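Local coordinates for bifunctional enzyme IspD/IspF (PDB 1W55), which makes 4-diphosphocytidyl-2-C-methyl-D-erythritol from CTP and methylerythritol 4-phosphate, and cyclises its 2-phosphate to methylerythritol 2,4-cyclodiphosphate with release of CMP, two steps of isoprenoid precursor synthesis, at residues Ser2-Ser14 with Leu41-Ser55. Sequence-based numbering, arbitrary orientation.
Sequences SEMSLIMLAAGNS and LSSFYPFKKIVVTSS. With C (cytidine-5'-monophosphate), chain D.
Met-4 and Leu-6 each set an aliphatic group on an aromatic face. The Met-4 CE methyl stands over the Tyr-45 ring, 3.6 Å from its centroid and 9° off the normal, a CH-pi contact; Pro-46 CD lies against the opposite face, nearer the rim. Leu-6 CB sits almost as centrally over Phe-47, a second CH-pi contact, and the other face of that ring takes Tyr-45 CD2, while Met-4 C and Leu-41 O lie at its edge. Met-4 reaches both rings because CG is anti to the backbone N (chi1 -168°) and the chain bends at chi3, leaving CE 3.5 Å from Phe-47 CE2. Farther along the strand, on the face that carries Leu-6, Leu-41 CD2 packs 3.6 Å from Met-8 SD.

Strands 4-9 and 50-54 run parallel, their axes 16° apart. Successive bonds link Leu-6 N to Lys-49 O, Val-51 N to Leu-6 O, Met-8 N to Val-51 O and Thr-53 N to Met-8 O. At the C-terminal end, Thr-53 OG1 accepts from Ala-10 N (3.0 Å) and donates to the cytosine O2 of bound cytidine monophosphate (3.0 Å). Ala-11 N gives that O2 a second bond (3.1 Å), so two donors grip the base carbonyl, while Leu-9 O and Ala-11 O receive the ribose hydroxyls. Beyond, Gly-12 N bonds to Ser-55 OG (3.0 Å).

The pair forms part of the Rossmann-like sheet of the cytidylyltransferase domain, with the nucleotide at the C-terminal ends of these two parallel strands. Strand 91-96 flanks 4-9, and 68-71 flanks 50-54; helix 76-84 packs on Ile-7 and Val-51, and helix 104-111 on Met-4 and Phe-47.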
loop_
_atom_site.group_PDB
_atom_site.type_symbol
_atom_site.label_atom_id
_atom_site.label_comp_id
_atom_site.label_asym_id
_atom_site.label_seq_id
_atom_site.Cartn_x
_atom_site.Cartn_y
_atom_site.Cartn_z
ATOM N N SER A 2 21.422 16.799 -35.926
ATOM C CA SER A 2 21.200 18.208 -35.477
ATOM C C SER A 2 20.134 18.295 -34.372
ATOM O O SER A 2 19.871 17.302 -33.676
ATOM C CB SER A 2 20.841 19.103 -36.670
ATOM O OG SER A 2 21.833 20.094 -36.884
ATOM N N GLU A 3 19.522 19.471 -34.220
ATOM C CA GLU A 3 18.641 19.724 -33.082
ATOM C C GLU A 3 17.132 19.661 -33.351
ATOM O O GLU A 3 16.671 19.690 -34.499
ATOM C CB GLU A 3 19.028 21.020 -32.356
ATOM C CG GLU A 3 19.839 20.746 -31.099
ATOM C CD GLU A 3 19.322 21.476 -29.873
ATOM O OE1 GLU A 3 19.803 22.603 -29.605
ATOM O OE2 GLU A 3 18.449 20.915 -29.170
ATOM N N MET A 4 16.389 19.572 -32.249
ATOM C CA MET A 4 14.966 19.298 -32.246
ATOM C C MET A 4 14.239 20.309 -31.373
ATOM O O MET A 4 14.711 20.660 -30.286
ATOM C CB MET A 4 14.728 17.888 -31.709
ATOM C CG MET A 4 13.319 17.349 -31.912
ATOM S SD MET A 4 13.221 15.589 -31.613
ATOM C CE MET A 4 13.806 15.460 -29.900
ATOM N N SER A 5 13.094 20.775 -31.870
ATOM C CA SER A 5 12.168 21.607 -31.104
ATOM C C SER A 5 10.921 20.791 -30.755
ATOM O O SER A 5 10.758 19.669 -31.225
ATOM C CB SER A 5 11.782 22.859 -31.893
ATOM O OG SER A 5 12.905 23.689 -32.123
ATOM N N LEU A 6 10.058 21.352 -29.910
ATOM C CA LEU A 6 8.843 20.671 -29.484
ATOM C C LEU A 6 7.625 21.558 -29.731
ATOM O O LEU A 6 7.629 22.738 -29.361
ATOM C CB LEU A 6 8.930 20.254 -28.003
ATOM C CG LEU A 6 7.674 19.637 -27.353
ATOM C CD1 LEU A 6 7.366 18.272 -27.952
ATOM C CD2 LEU A 6 7.788 19.536 -25.819
ATOM N N ILE A 7 6.607 20.993 -30.388
ATOM C CA ILE A 7 5.304 21.646 -30.492
ATOM C C ILE A 7 4.261 20.820 -29.749
ATOM O O ILE A 7 4.009 19.655 -30.090
ATOM C CB ILE A 7 4.869 21.859 -31.964
ATOM C CG1 ILE A 7 5.860 22.764 -32.716
ATOM C CG2 ILE A 7 3.446 22.437 -32.019
ATOM C CD1 ILE A 7 5.580 22.861 -34.233
ATOM N N MET A 8 3.675 21.424 -28.717
ATOM C CA MET A 8 2.571 20.808 -27.985
ATOM C C MET A 8 1.261 21.351 -28.535
ATOM O O MET A 8 1.039 22.560 -28.564
ATOM C CB MET A 8 2.680 21.084 -26.476
ATOM C CG MET A 8 3.935 20.514 -25.802
ATOM S SD MET A 8 4.128 18.712 -25.948
ATOM C CE MET A 8 2.652 18.126 -25.069
ATOM N N LEU A 9 0.393 20.454 -28.977
ATOM C CA LEU A 9 -0.864 20.876 -29.585
ATOM C C LEU A 9 -1.969 20.893 -28.529
ATOM O O LEU A 9 -2.394 19.850 -28.073
ATOM C CB LEU A 9 -1.219 19.955 -30.768
ATOM C CG LEU A 9 -0.273 20.050 -31.981
ATOM C CD1 LEU A 9 -0.579 18.973 -32.980
ATOM C CD2 LEU A 9 -0.337 21.432 -32.665
ATOM N N ALA A 10 -2.429 22.082 -28.158
ATOM C CA ALA A 10 -3.313 22.242 -27.005
ATOM C C ALA A 10 -4.461 23.218 -27.260
ATOM O O ALA A 10 -5.094 23.685 -26.311
ATOM C CB ALA A 10 -2.504 22.698 -25.789
ATOM N N ALA A 11 -4.726 23.524 -28.530
ATOM C CA ALA A 11 -5.810 24.440 -28.887
ATOM C C ALA A 11 -7.099 23.698 -29.225
ATOM O O ALA A 11 -7.147 22.472 -29.210
ATOM C CB ALA A 11 -5.388 25.358 -30.045
ATOM N N GLY A 12 -8.146 24.460 -29.523
ATOM C CA GLY A 12 -9.449 23.904 -29.844
ATOM C C GLY A 12 -10.242 23.487 -28.617
ATOM O O GLY A 12 -9.686 23.286 -27.528
ATOM N N ASN A 13 -11.549 23.355 -28.799
ATOM C CA ASN A 13 -12.429 22.984 -27.709
ATOM C C ASN A 13 -13.379 21.890 -28.144
ATOM O O ASN A 13 -14.420 22.158 -28.751
ATOM C CB ASN A 13 -13.191 24.203 -27.167
ATOM C CG ASN A 13 -14.061 23.864 -25.953
ATOM O OD1 ASN A 13 -13.632 23.149 -25.035
ATOM N ND2 ASN A 13 -15.294 24.373 -25.951
ATOM N N SER A 14 -12.999 20.654 -27.840
ATOM C CA SER A 14 -13.807 19.497 -28.182
ATOM C C SER A 14 -14.925 19.337 -27.164
ATOM O O SER A 14 -14.702 19.478 -25.953
ATOM C CB SER A 14 -12.944 18.231 -28.226
ATOM O OG SER A 14 -13.042 17.575 -29.484
ATOM N N LEU A 41 7.091 15.979 -21.350
ATOM C CA LEU A 41 7.855 15.846 -22.590
ATOM C C LEU A 41 9.119 16.708 -22.578
ATOM O O LEU A 41 10.174 16.275 -23.029
ATOM C CB LEU A 41 6.974 16.219 -23.787
ATOM C CG LEU A 41 6.729 15.157 -24.856
ATOM C CD1 LEU A 41 6.756 13.742 -24.287
ATOM C CD2 LEU A 41 5.415 15.417 -25.540
ATOM N N SER A 42 8.999 17.919 -22.045
ATOM C CA SER A 42 10.118 18.844 -21.947
ATOM C C SER A 42 11.281 18.267 -21.126
ATOM O O SER A 42 12.443 18.554 -21.419
ATOM C CB SER A 42 9.655 20.177 -21.362
ATOM O OG SER A 42 10.765 20.976 -20.978
ATOM N N SER A 43 10.958 17.453 -20.120
ATOM C CA SER A 43 11.959 16.820 -19.265
ATOM C C SER A 43 12.794 15.730 -19.964
ATOM O O SER A 43 13.807 15.288 -19.416
ATOM C CB SER A 43 11.301 16.247 -18.003
ATOM O OG SER A 43 10.718 14.976 -18.250
ATOM N N PHE A 44 12.380 15.309 -21.163
ATOM C CA PHE A 44 13.049 14.209 -21.866
ATOM C C PHE A 44 14.263 14.653 -22.683
ATOM O O PHE A 44 15.115 13.829 -23.019
ATOM C CB PHE A 44 12.078 13.447 -22.791
ATOM C CG PHE A 44 10.967 12.728 -22.070
ATOM C CD1 PHE A 44 9.839 12.318 -22.768
ATOM C CD2 PHE A 44 11.039 12.469 -20.696
ATOM C CE1 PHE A 44 8.789 11.663 -22.117
ATOM C CE2 PHE A 44 10.009 11.805 -20.034
ATOM C CZ PHE A 44 8.877 11.406 -20.742
ATOM N N TYR A 45 14.338 15.943 -23.000
ATOM C CA TYR A 45 15.256 16.416 -24.032
ATOM C C TYR A 45 15.440 17.925 -23.949
ATOM O O TYR A 45 14.495 18.638 -23.621
ATOM C CB TYR A 45 14.714 16.025 -25.409
ATOM C CG TYR A 45 15.646 16.276 -26.577
ATOM C CD1 TYR A 45 16.597 15.329 -26.963
ATOM C CD2 TYR A 45 15.564 17.458 -27.309
ATOM C CE1 TYR A 45 17.451 15.568 -28.045
ATOM C CE2 TYR A 45 16.410 17.702 -28.382
ATOM C CZ TYR A 45 17.345 16.760 -28.743
ATOM O OH TYR A 45 18.170 17.026 -29.812
ATOM N N PRO A 46 16.646 18.420 -24.238
ATOM C CA PRO A 46 16.885 19.869 -24.260
ATOM C C PRO A 46 16.430 20.508 -25.577
ATOM O O PRO A 46 17.270 20.910 -26.393
ATOM C CB PRO A 46 18.407 19.977 -24.077
ATOM C CG PRO A 46 18.953 18.717 -24.659
ATOM C CD PRO A 46 17.878 17.657 -24.520
ATOM N N PHE A 47 15.110 20.604 -25.771
ATOM C CA PHE A 47 14.547 21.184 -26.991
ATOM C C PHE A 47 15.019 22.615 -27.189
ATOM O O PHE A 47 15.119 23.379 -26.226
ATOM C CB PHE A 47 13.018 21.150 -26.965
ATOM C CG PHE A 47 12.442 19.765 -26.935
ATOM C CD1 PHE A 47 11.968 19.221 -25.738
ATOM C CD2 PHE A 47 12.356 19.007 -28.102
ATOM C CE1 PHE A 47 11.422 17.937 -25.699
ATOM C CE2 PHE A 47 11.812 17.727 -28.079
ATOM C CZ PHE A 47 11.339 17.186 -26.878
ATOM N N LYS A 48 15.294 22.959 -28.447
ATOM C CA LYS A 48 15.733 24.294 -28.844
ATOM C C LYS A 48 14.669 25.344 -28.565
ATOM O O LYS A 48 14.967 26.487 -28.194
ATOM C CB LYS A 48 16.080 24.305 -30.336
ATOM C CG LYS A 48 17.070 25.385 -30.721
ATOM C CD LYS A 48 16.865 25.831 -32.153
ATOM C CE LYS A 48 17.867 26.905 -32.556
ATOM N NZ LYS A 48 18.176 26.785 -34.010
ATOM N N LYS A 49 13.421 24.942 -28.757
ATOM C CA LYS A 49 12.276 25.803 -28.558
ATOM C C LYS A 49 11.108 24.903 -28.175
ATOM O O LYS A 49 11.037 23.745 -28.611
ATOM C CB LYS A 49 11.976 26.561 -29.852
ATOM C CG LYS A 49 11.127 27.804 -29.673
ATOM C CD LYS A 49 10.750 28.415 -31.009
ATOM C CE LYS A 49 11.750 29.488 -31.428
ATOM N NZ LYS A 49 11.078 30.756 -31.831
ATOM N N ILE A 50 10.216 25.422 -27.335
ATOM C CA ILE A 50 8.973 24.734 -27.004
ATOM C C ILE A 50 7.780 25.635 -27.324
ATOM O O ILE A 50 7.651 26.739 -26.789
ATOM C CB ILE A 50 8.962 24.250 -25.527
ATOM C CG1 ILE A 50 10.150 23.320 -25.278
ATOM C CG2 ILE A 50 7.667 23.514 -25.218
ATOM C CD1 ILE A 50 10.557 23.174 -23.821
ATOM N N VAL A 51 6.926 25.157 -28.221
ATOM C CA VAL A 51 5.743 25.904 -28.633
ATOM C C VAL A 51 4.476 25.196 -28.165
ATOM O O VAL A 51 4.373 23.973 -28.235
ATOM C CB VAL A 51 5.725 26.138 -30.172
ATOM C CG1 VAL A 51 4.497 26.961 -30.601
ATOM C CG2 VAL A 51 7.016 26.835 -30.623
ATOM N N VAL A 52 3.529 25.968 -27.657
ATOM C CA VAL A 52 2.220 25.442 -27.282
ATOM C C VAL A 52 1.141 26.203 -28.048
ATOM O O VAL A 52 1.057 27.424 -27.960
ATOM C CB VAL A 52 1.947 25.582 -25.761
ATOM C CG1 VAL A 52 0.588 24.976 -25.389
ATOM C CG2 VAL A 52 3.065 24.952 -24.933
ATOM N N THR A 53 0.315 25.482 -28.799
ATOM C CA THR A 53 -0.820 26.123 -29.451
ATOM C C THR A 53 -1.960 26.203 -28.451
ATOM O O THR A 53 -2.166 25.281 -27.663
ATOM C CB THR A 53 -1.263 25.366 -30.716
ATOM O OG1 THR A 53 -1.825 24.104 -30.341
ATOM C CG2 THR A 53 -0.074 25.012 -31.600
ATOM N N SER A 54 -2.703 27.304 -28.493
ATOM C CA SER A 54 -3.642 27.606 -27.435
ATOM C C SER A 54 -4.839 28.421 -27.930
ATOM O O SER A 54 -4.710 29.226 -28.842
ATOM C CB SER A 54 -2.915 28.356 -26.309
ATOM O OG SER A 54 -3.791 28.585 -25.213
ATOM N N SER A 55 -5.996 28.186 -27.309
ATOM C CA SER A 55 -7.201 28.997 -27.508
ATOM C C SER A 55 -7.412 29.934 -26.324
ATOM O O SER A 55 -8.414 30.653 -26.273
ATOM C CB SER A 55 -8.438 28.107 -27.641
ATOM O OG SER A 55 -8.421 27.408 -28.866
HETATM O OP3 C D . -7.841 14.442 -31.342
HETATM P P C D . -7.940 15.775 -32.042
HETATM O OP1 C D . -9.220 16.507 -31.724
HETATM O OP2 C D . -7.543 15.753 -33.500
HETATM O "O5'" C D . -6.852 16.703 -31.297
HETATM C "C5'" C D . -5.471 16.374 -31.275
HETATM C "C4'" C D . -4.678 17.497 -30.605
HETATM O "O4'" C D . -4.634 18.670 -31.427
HETATM C "C3'" C D . -5.270 17.919 -29.274
HETATM O "O3'" C D . -4.198 17.998 -28.353
HETATM C "C2'" C D . -5.858 19.293 -29.517
HETATM O "O2'" C D . -5.791 20.137 -28.373
HETATM C "C1'" C D . -5.005 19.816 -30.661
HETATM N N1 C D . -5.767 20.744 -31.495
HETATM C C2 C D . -5.216 22.009 -31.763
HETATM O O2 C D . -4.089 22.324 -31.294
HETATM N N3 C D . -5.918 22.868 -32.530
HETATM C C4 C D . -7.141 22.536 -33.026
HETATM N N4 C D . -7.830 23.426 -33.789
HETATM C C5 C D . -7.698 21.289 -32.765
HETATM C C6 C D . -6.977 20.395 -31.983
HETATM O O HOH W 1 18.841 14.953 -31.366
HETATM O O HOH W 2 -6.325 26.072 -25.388
#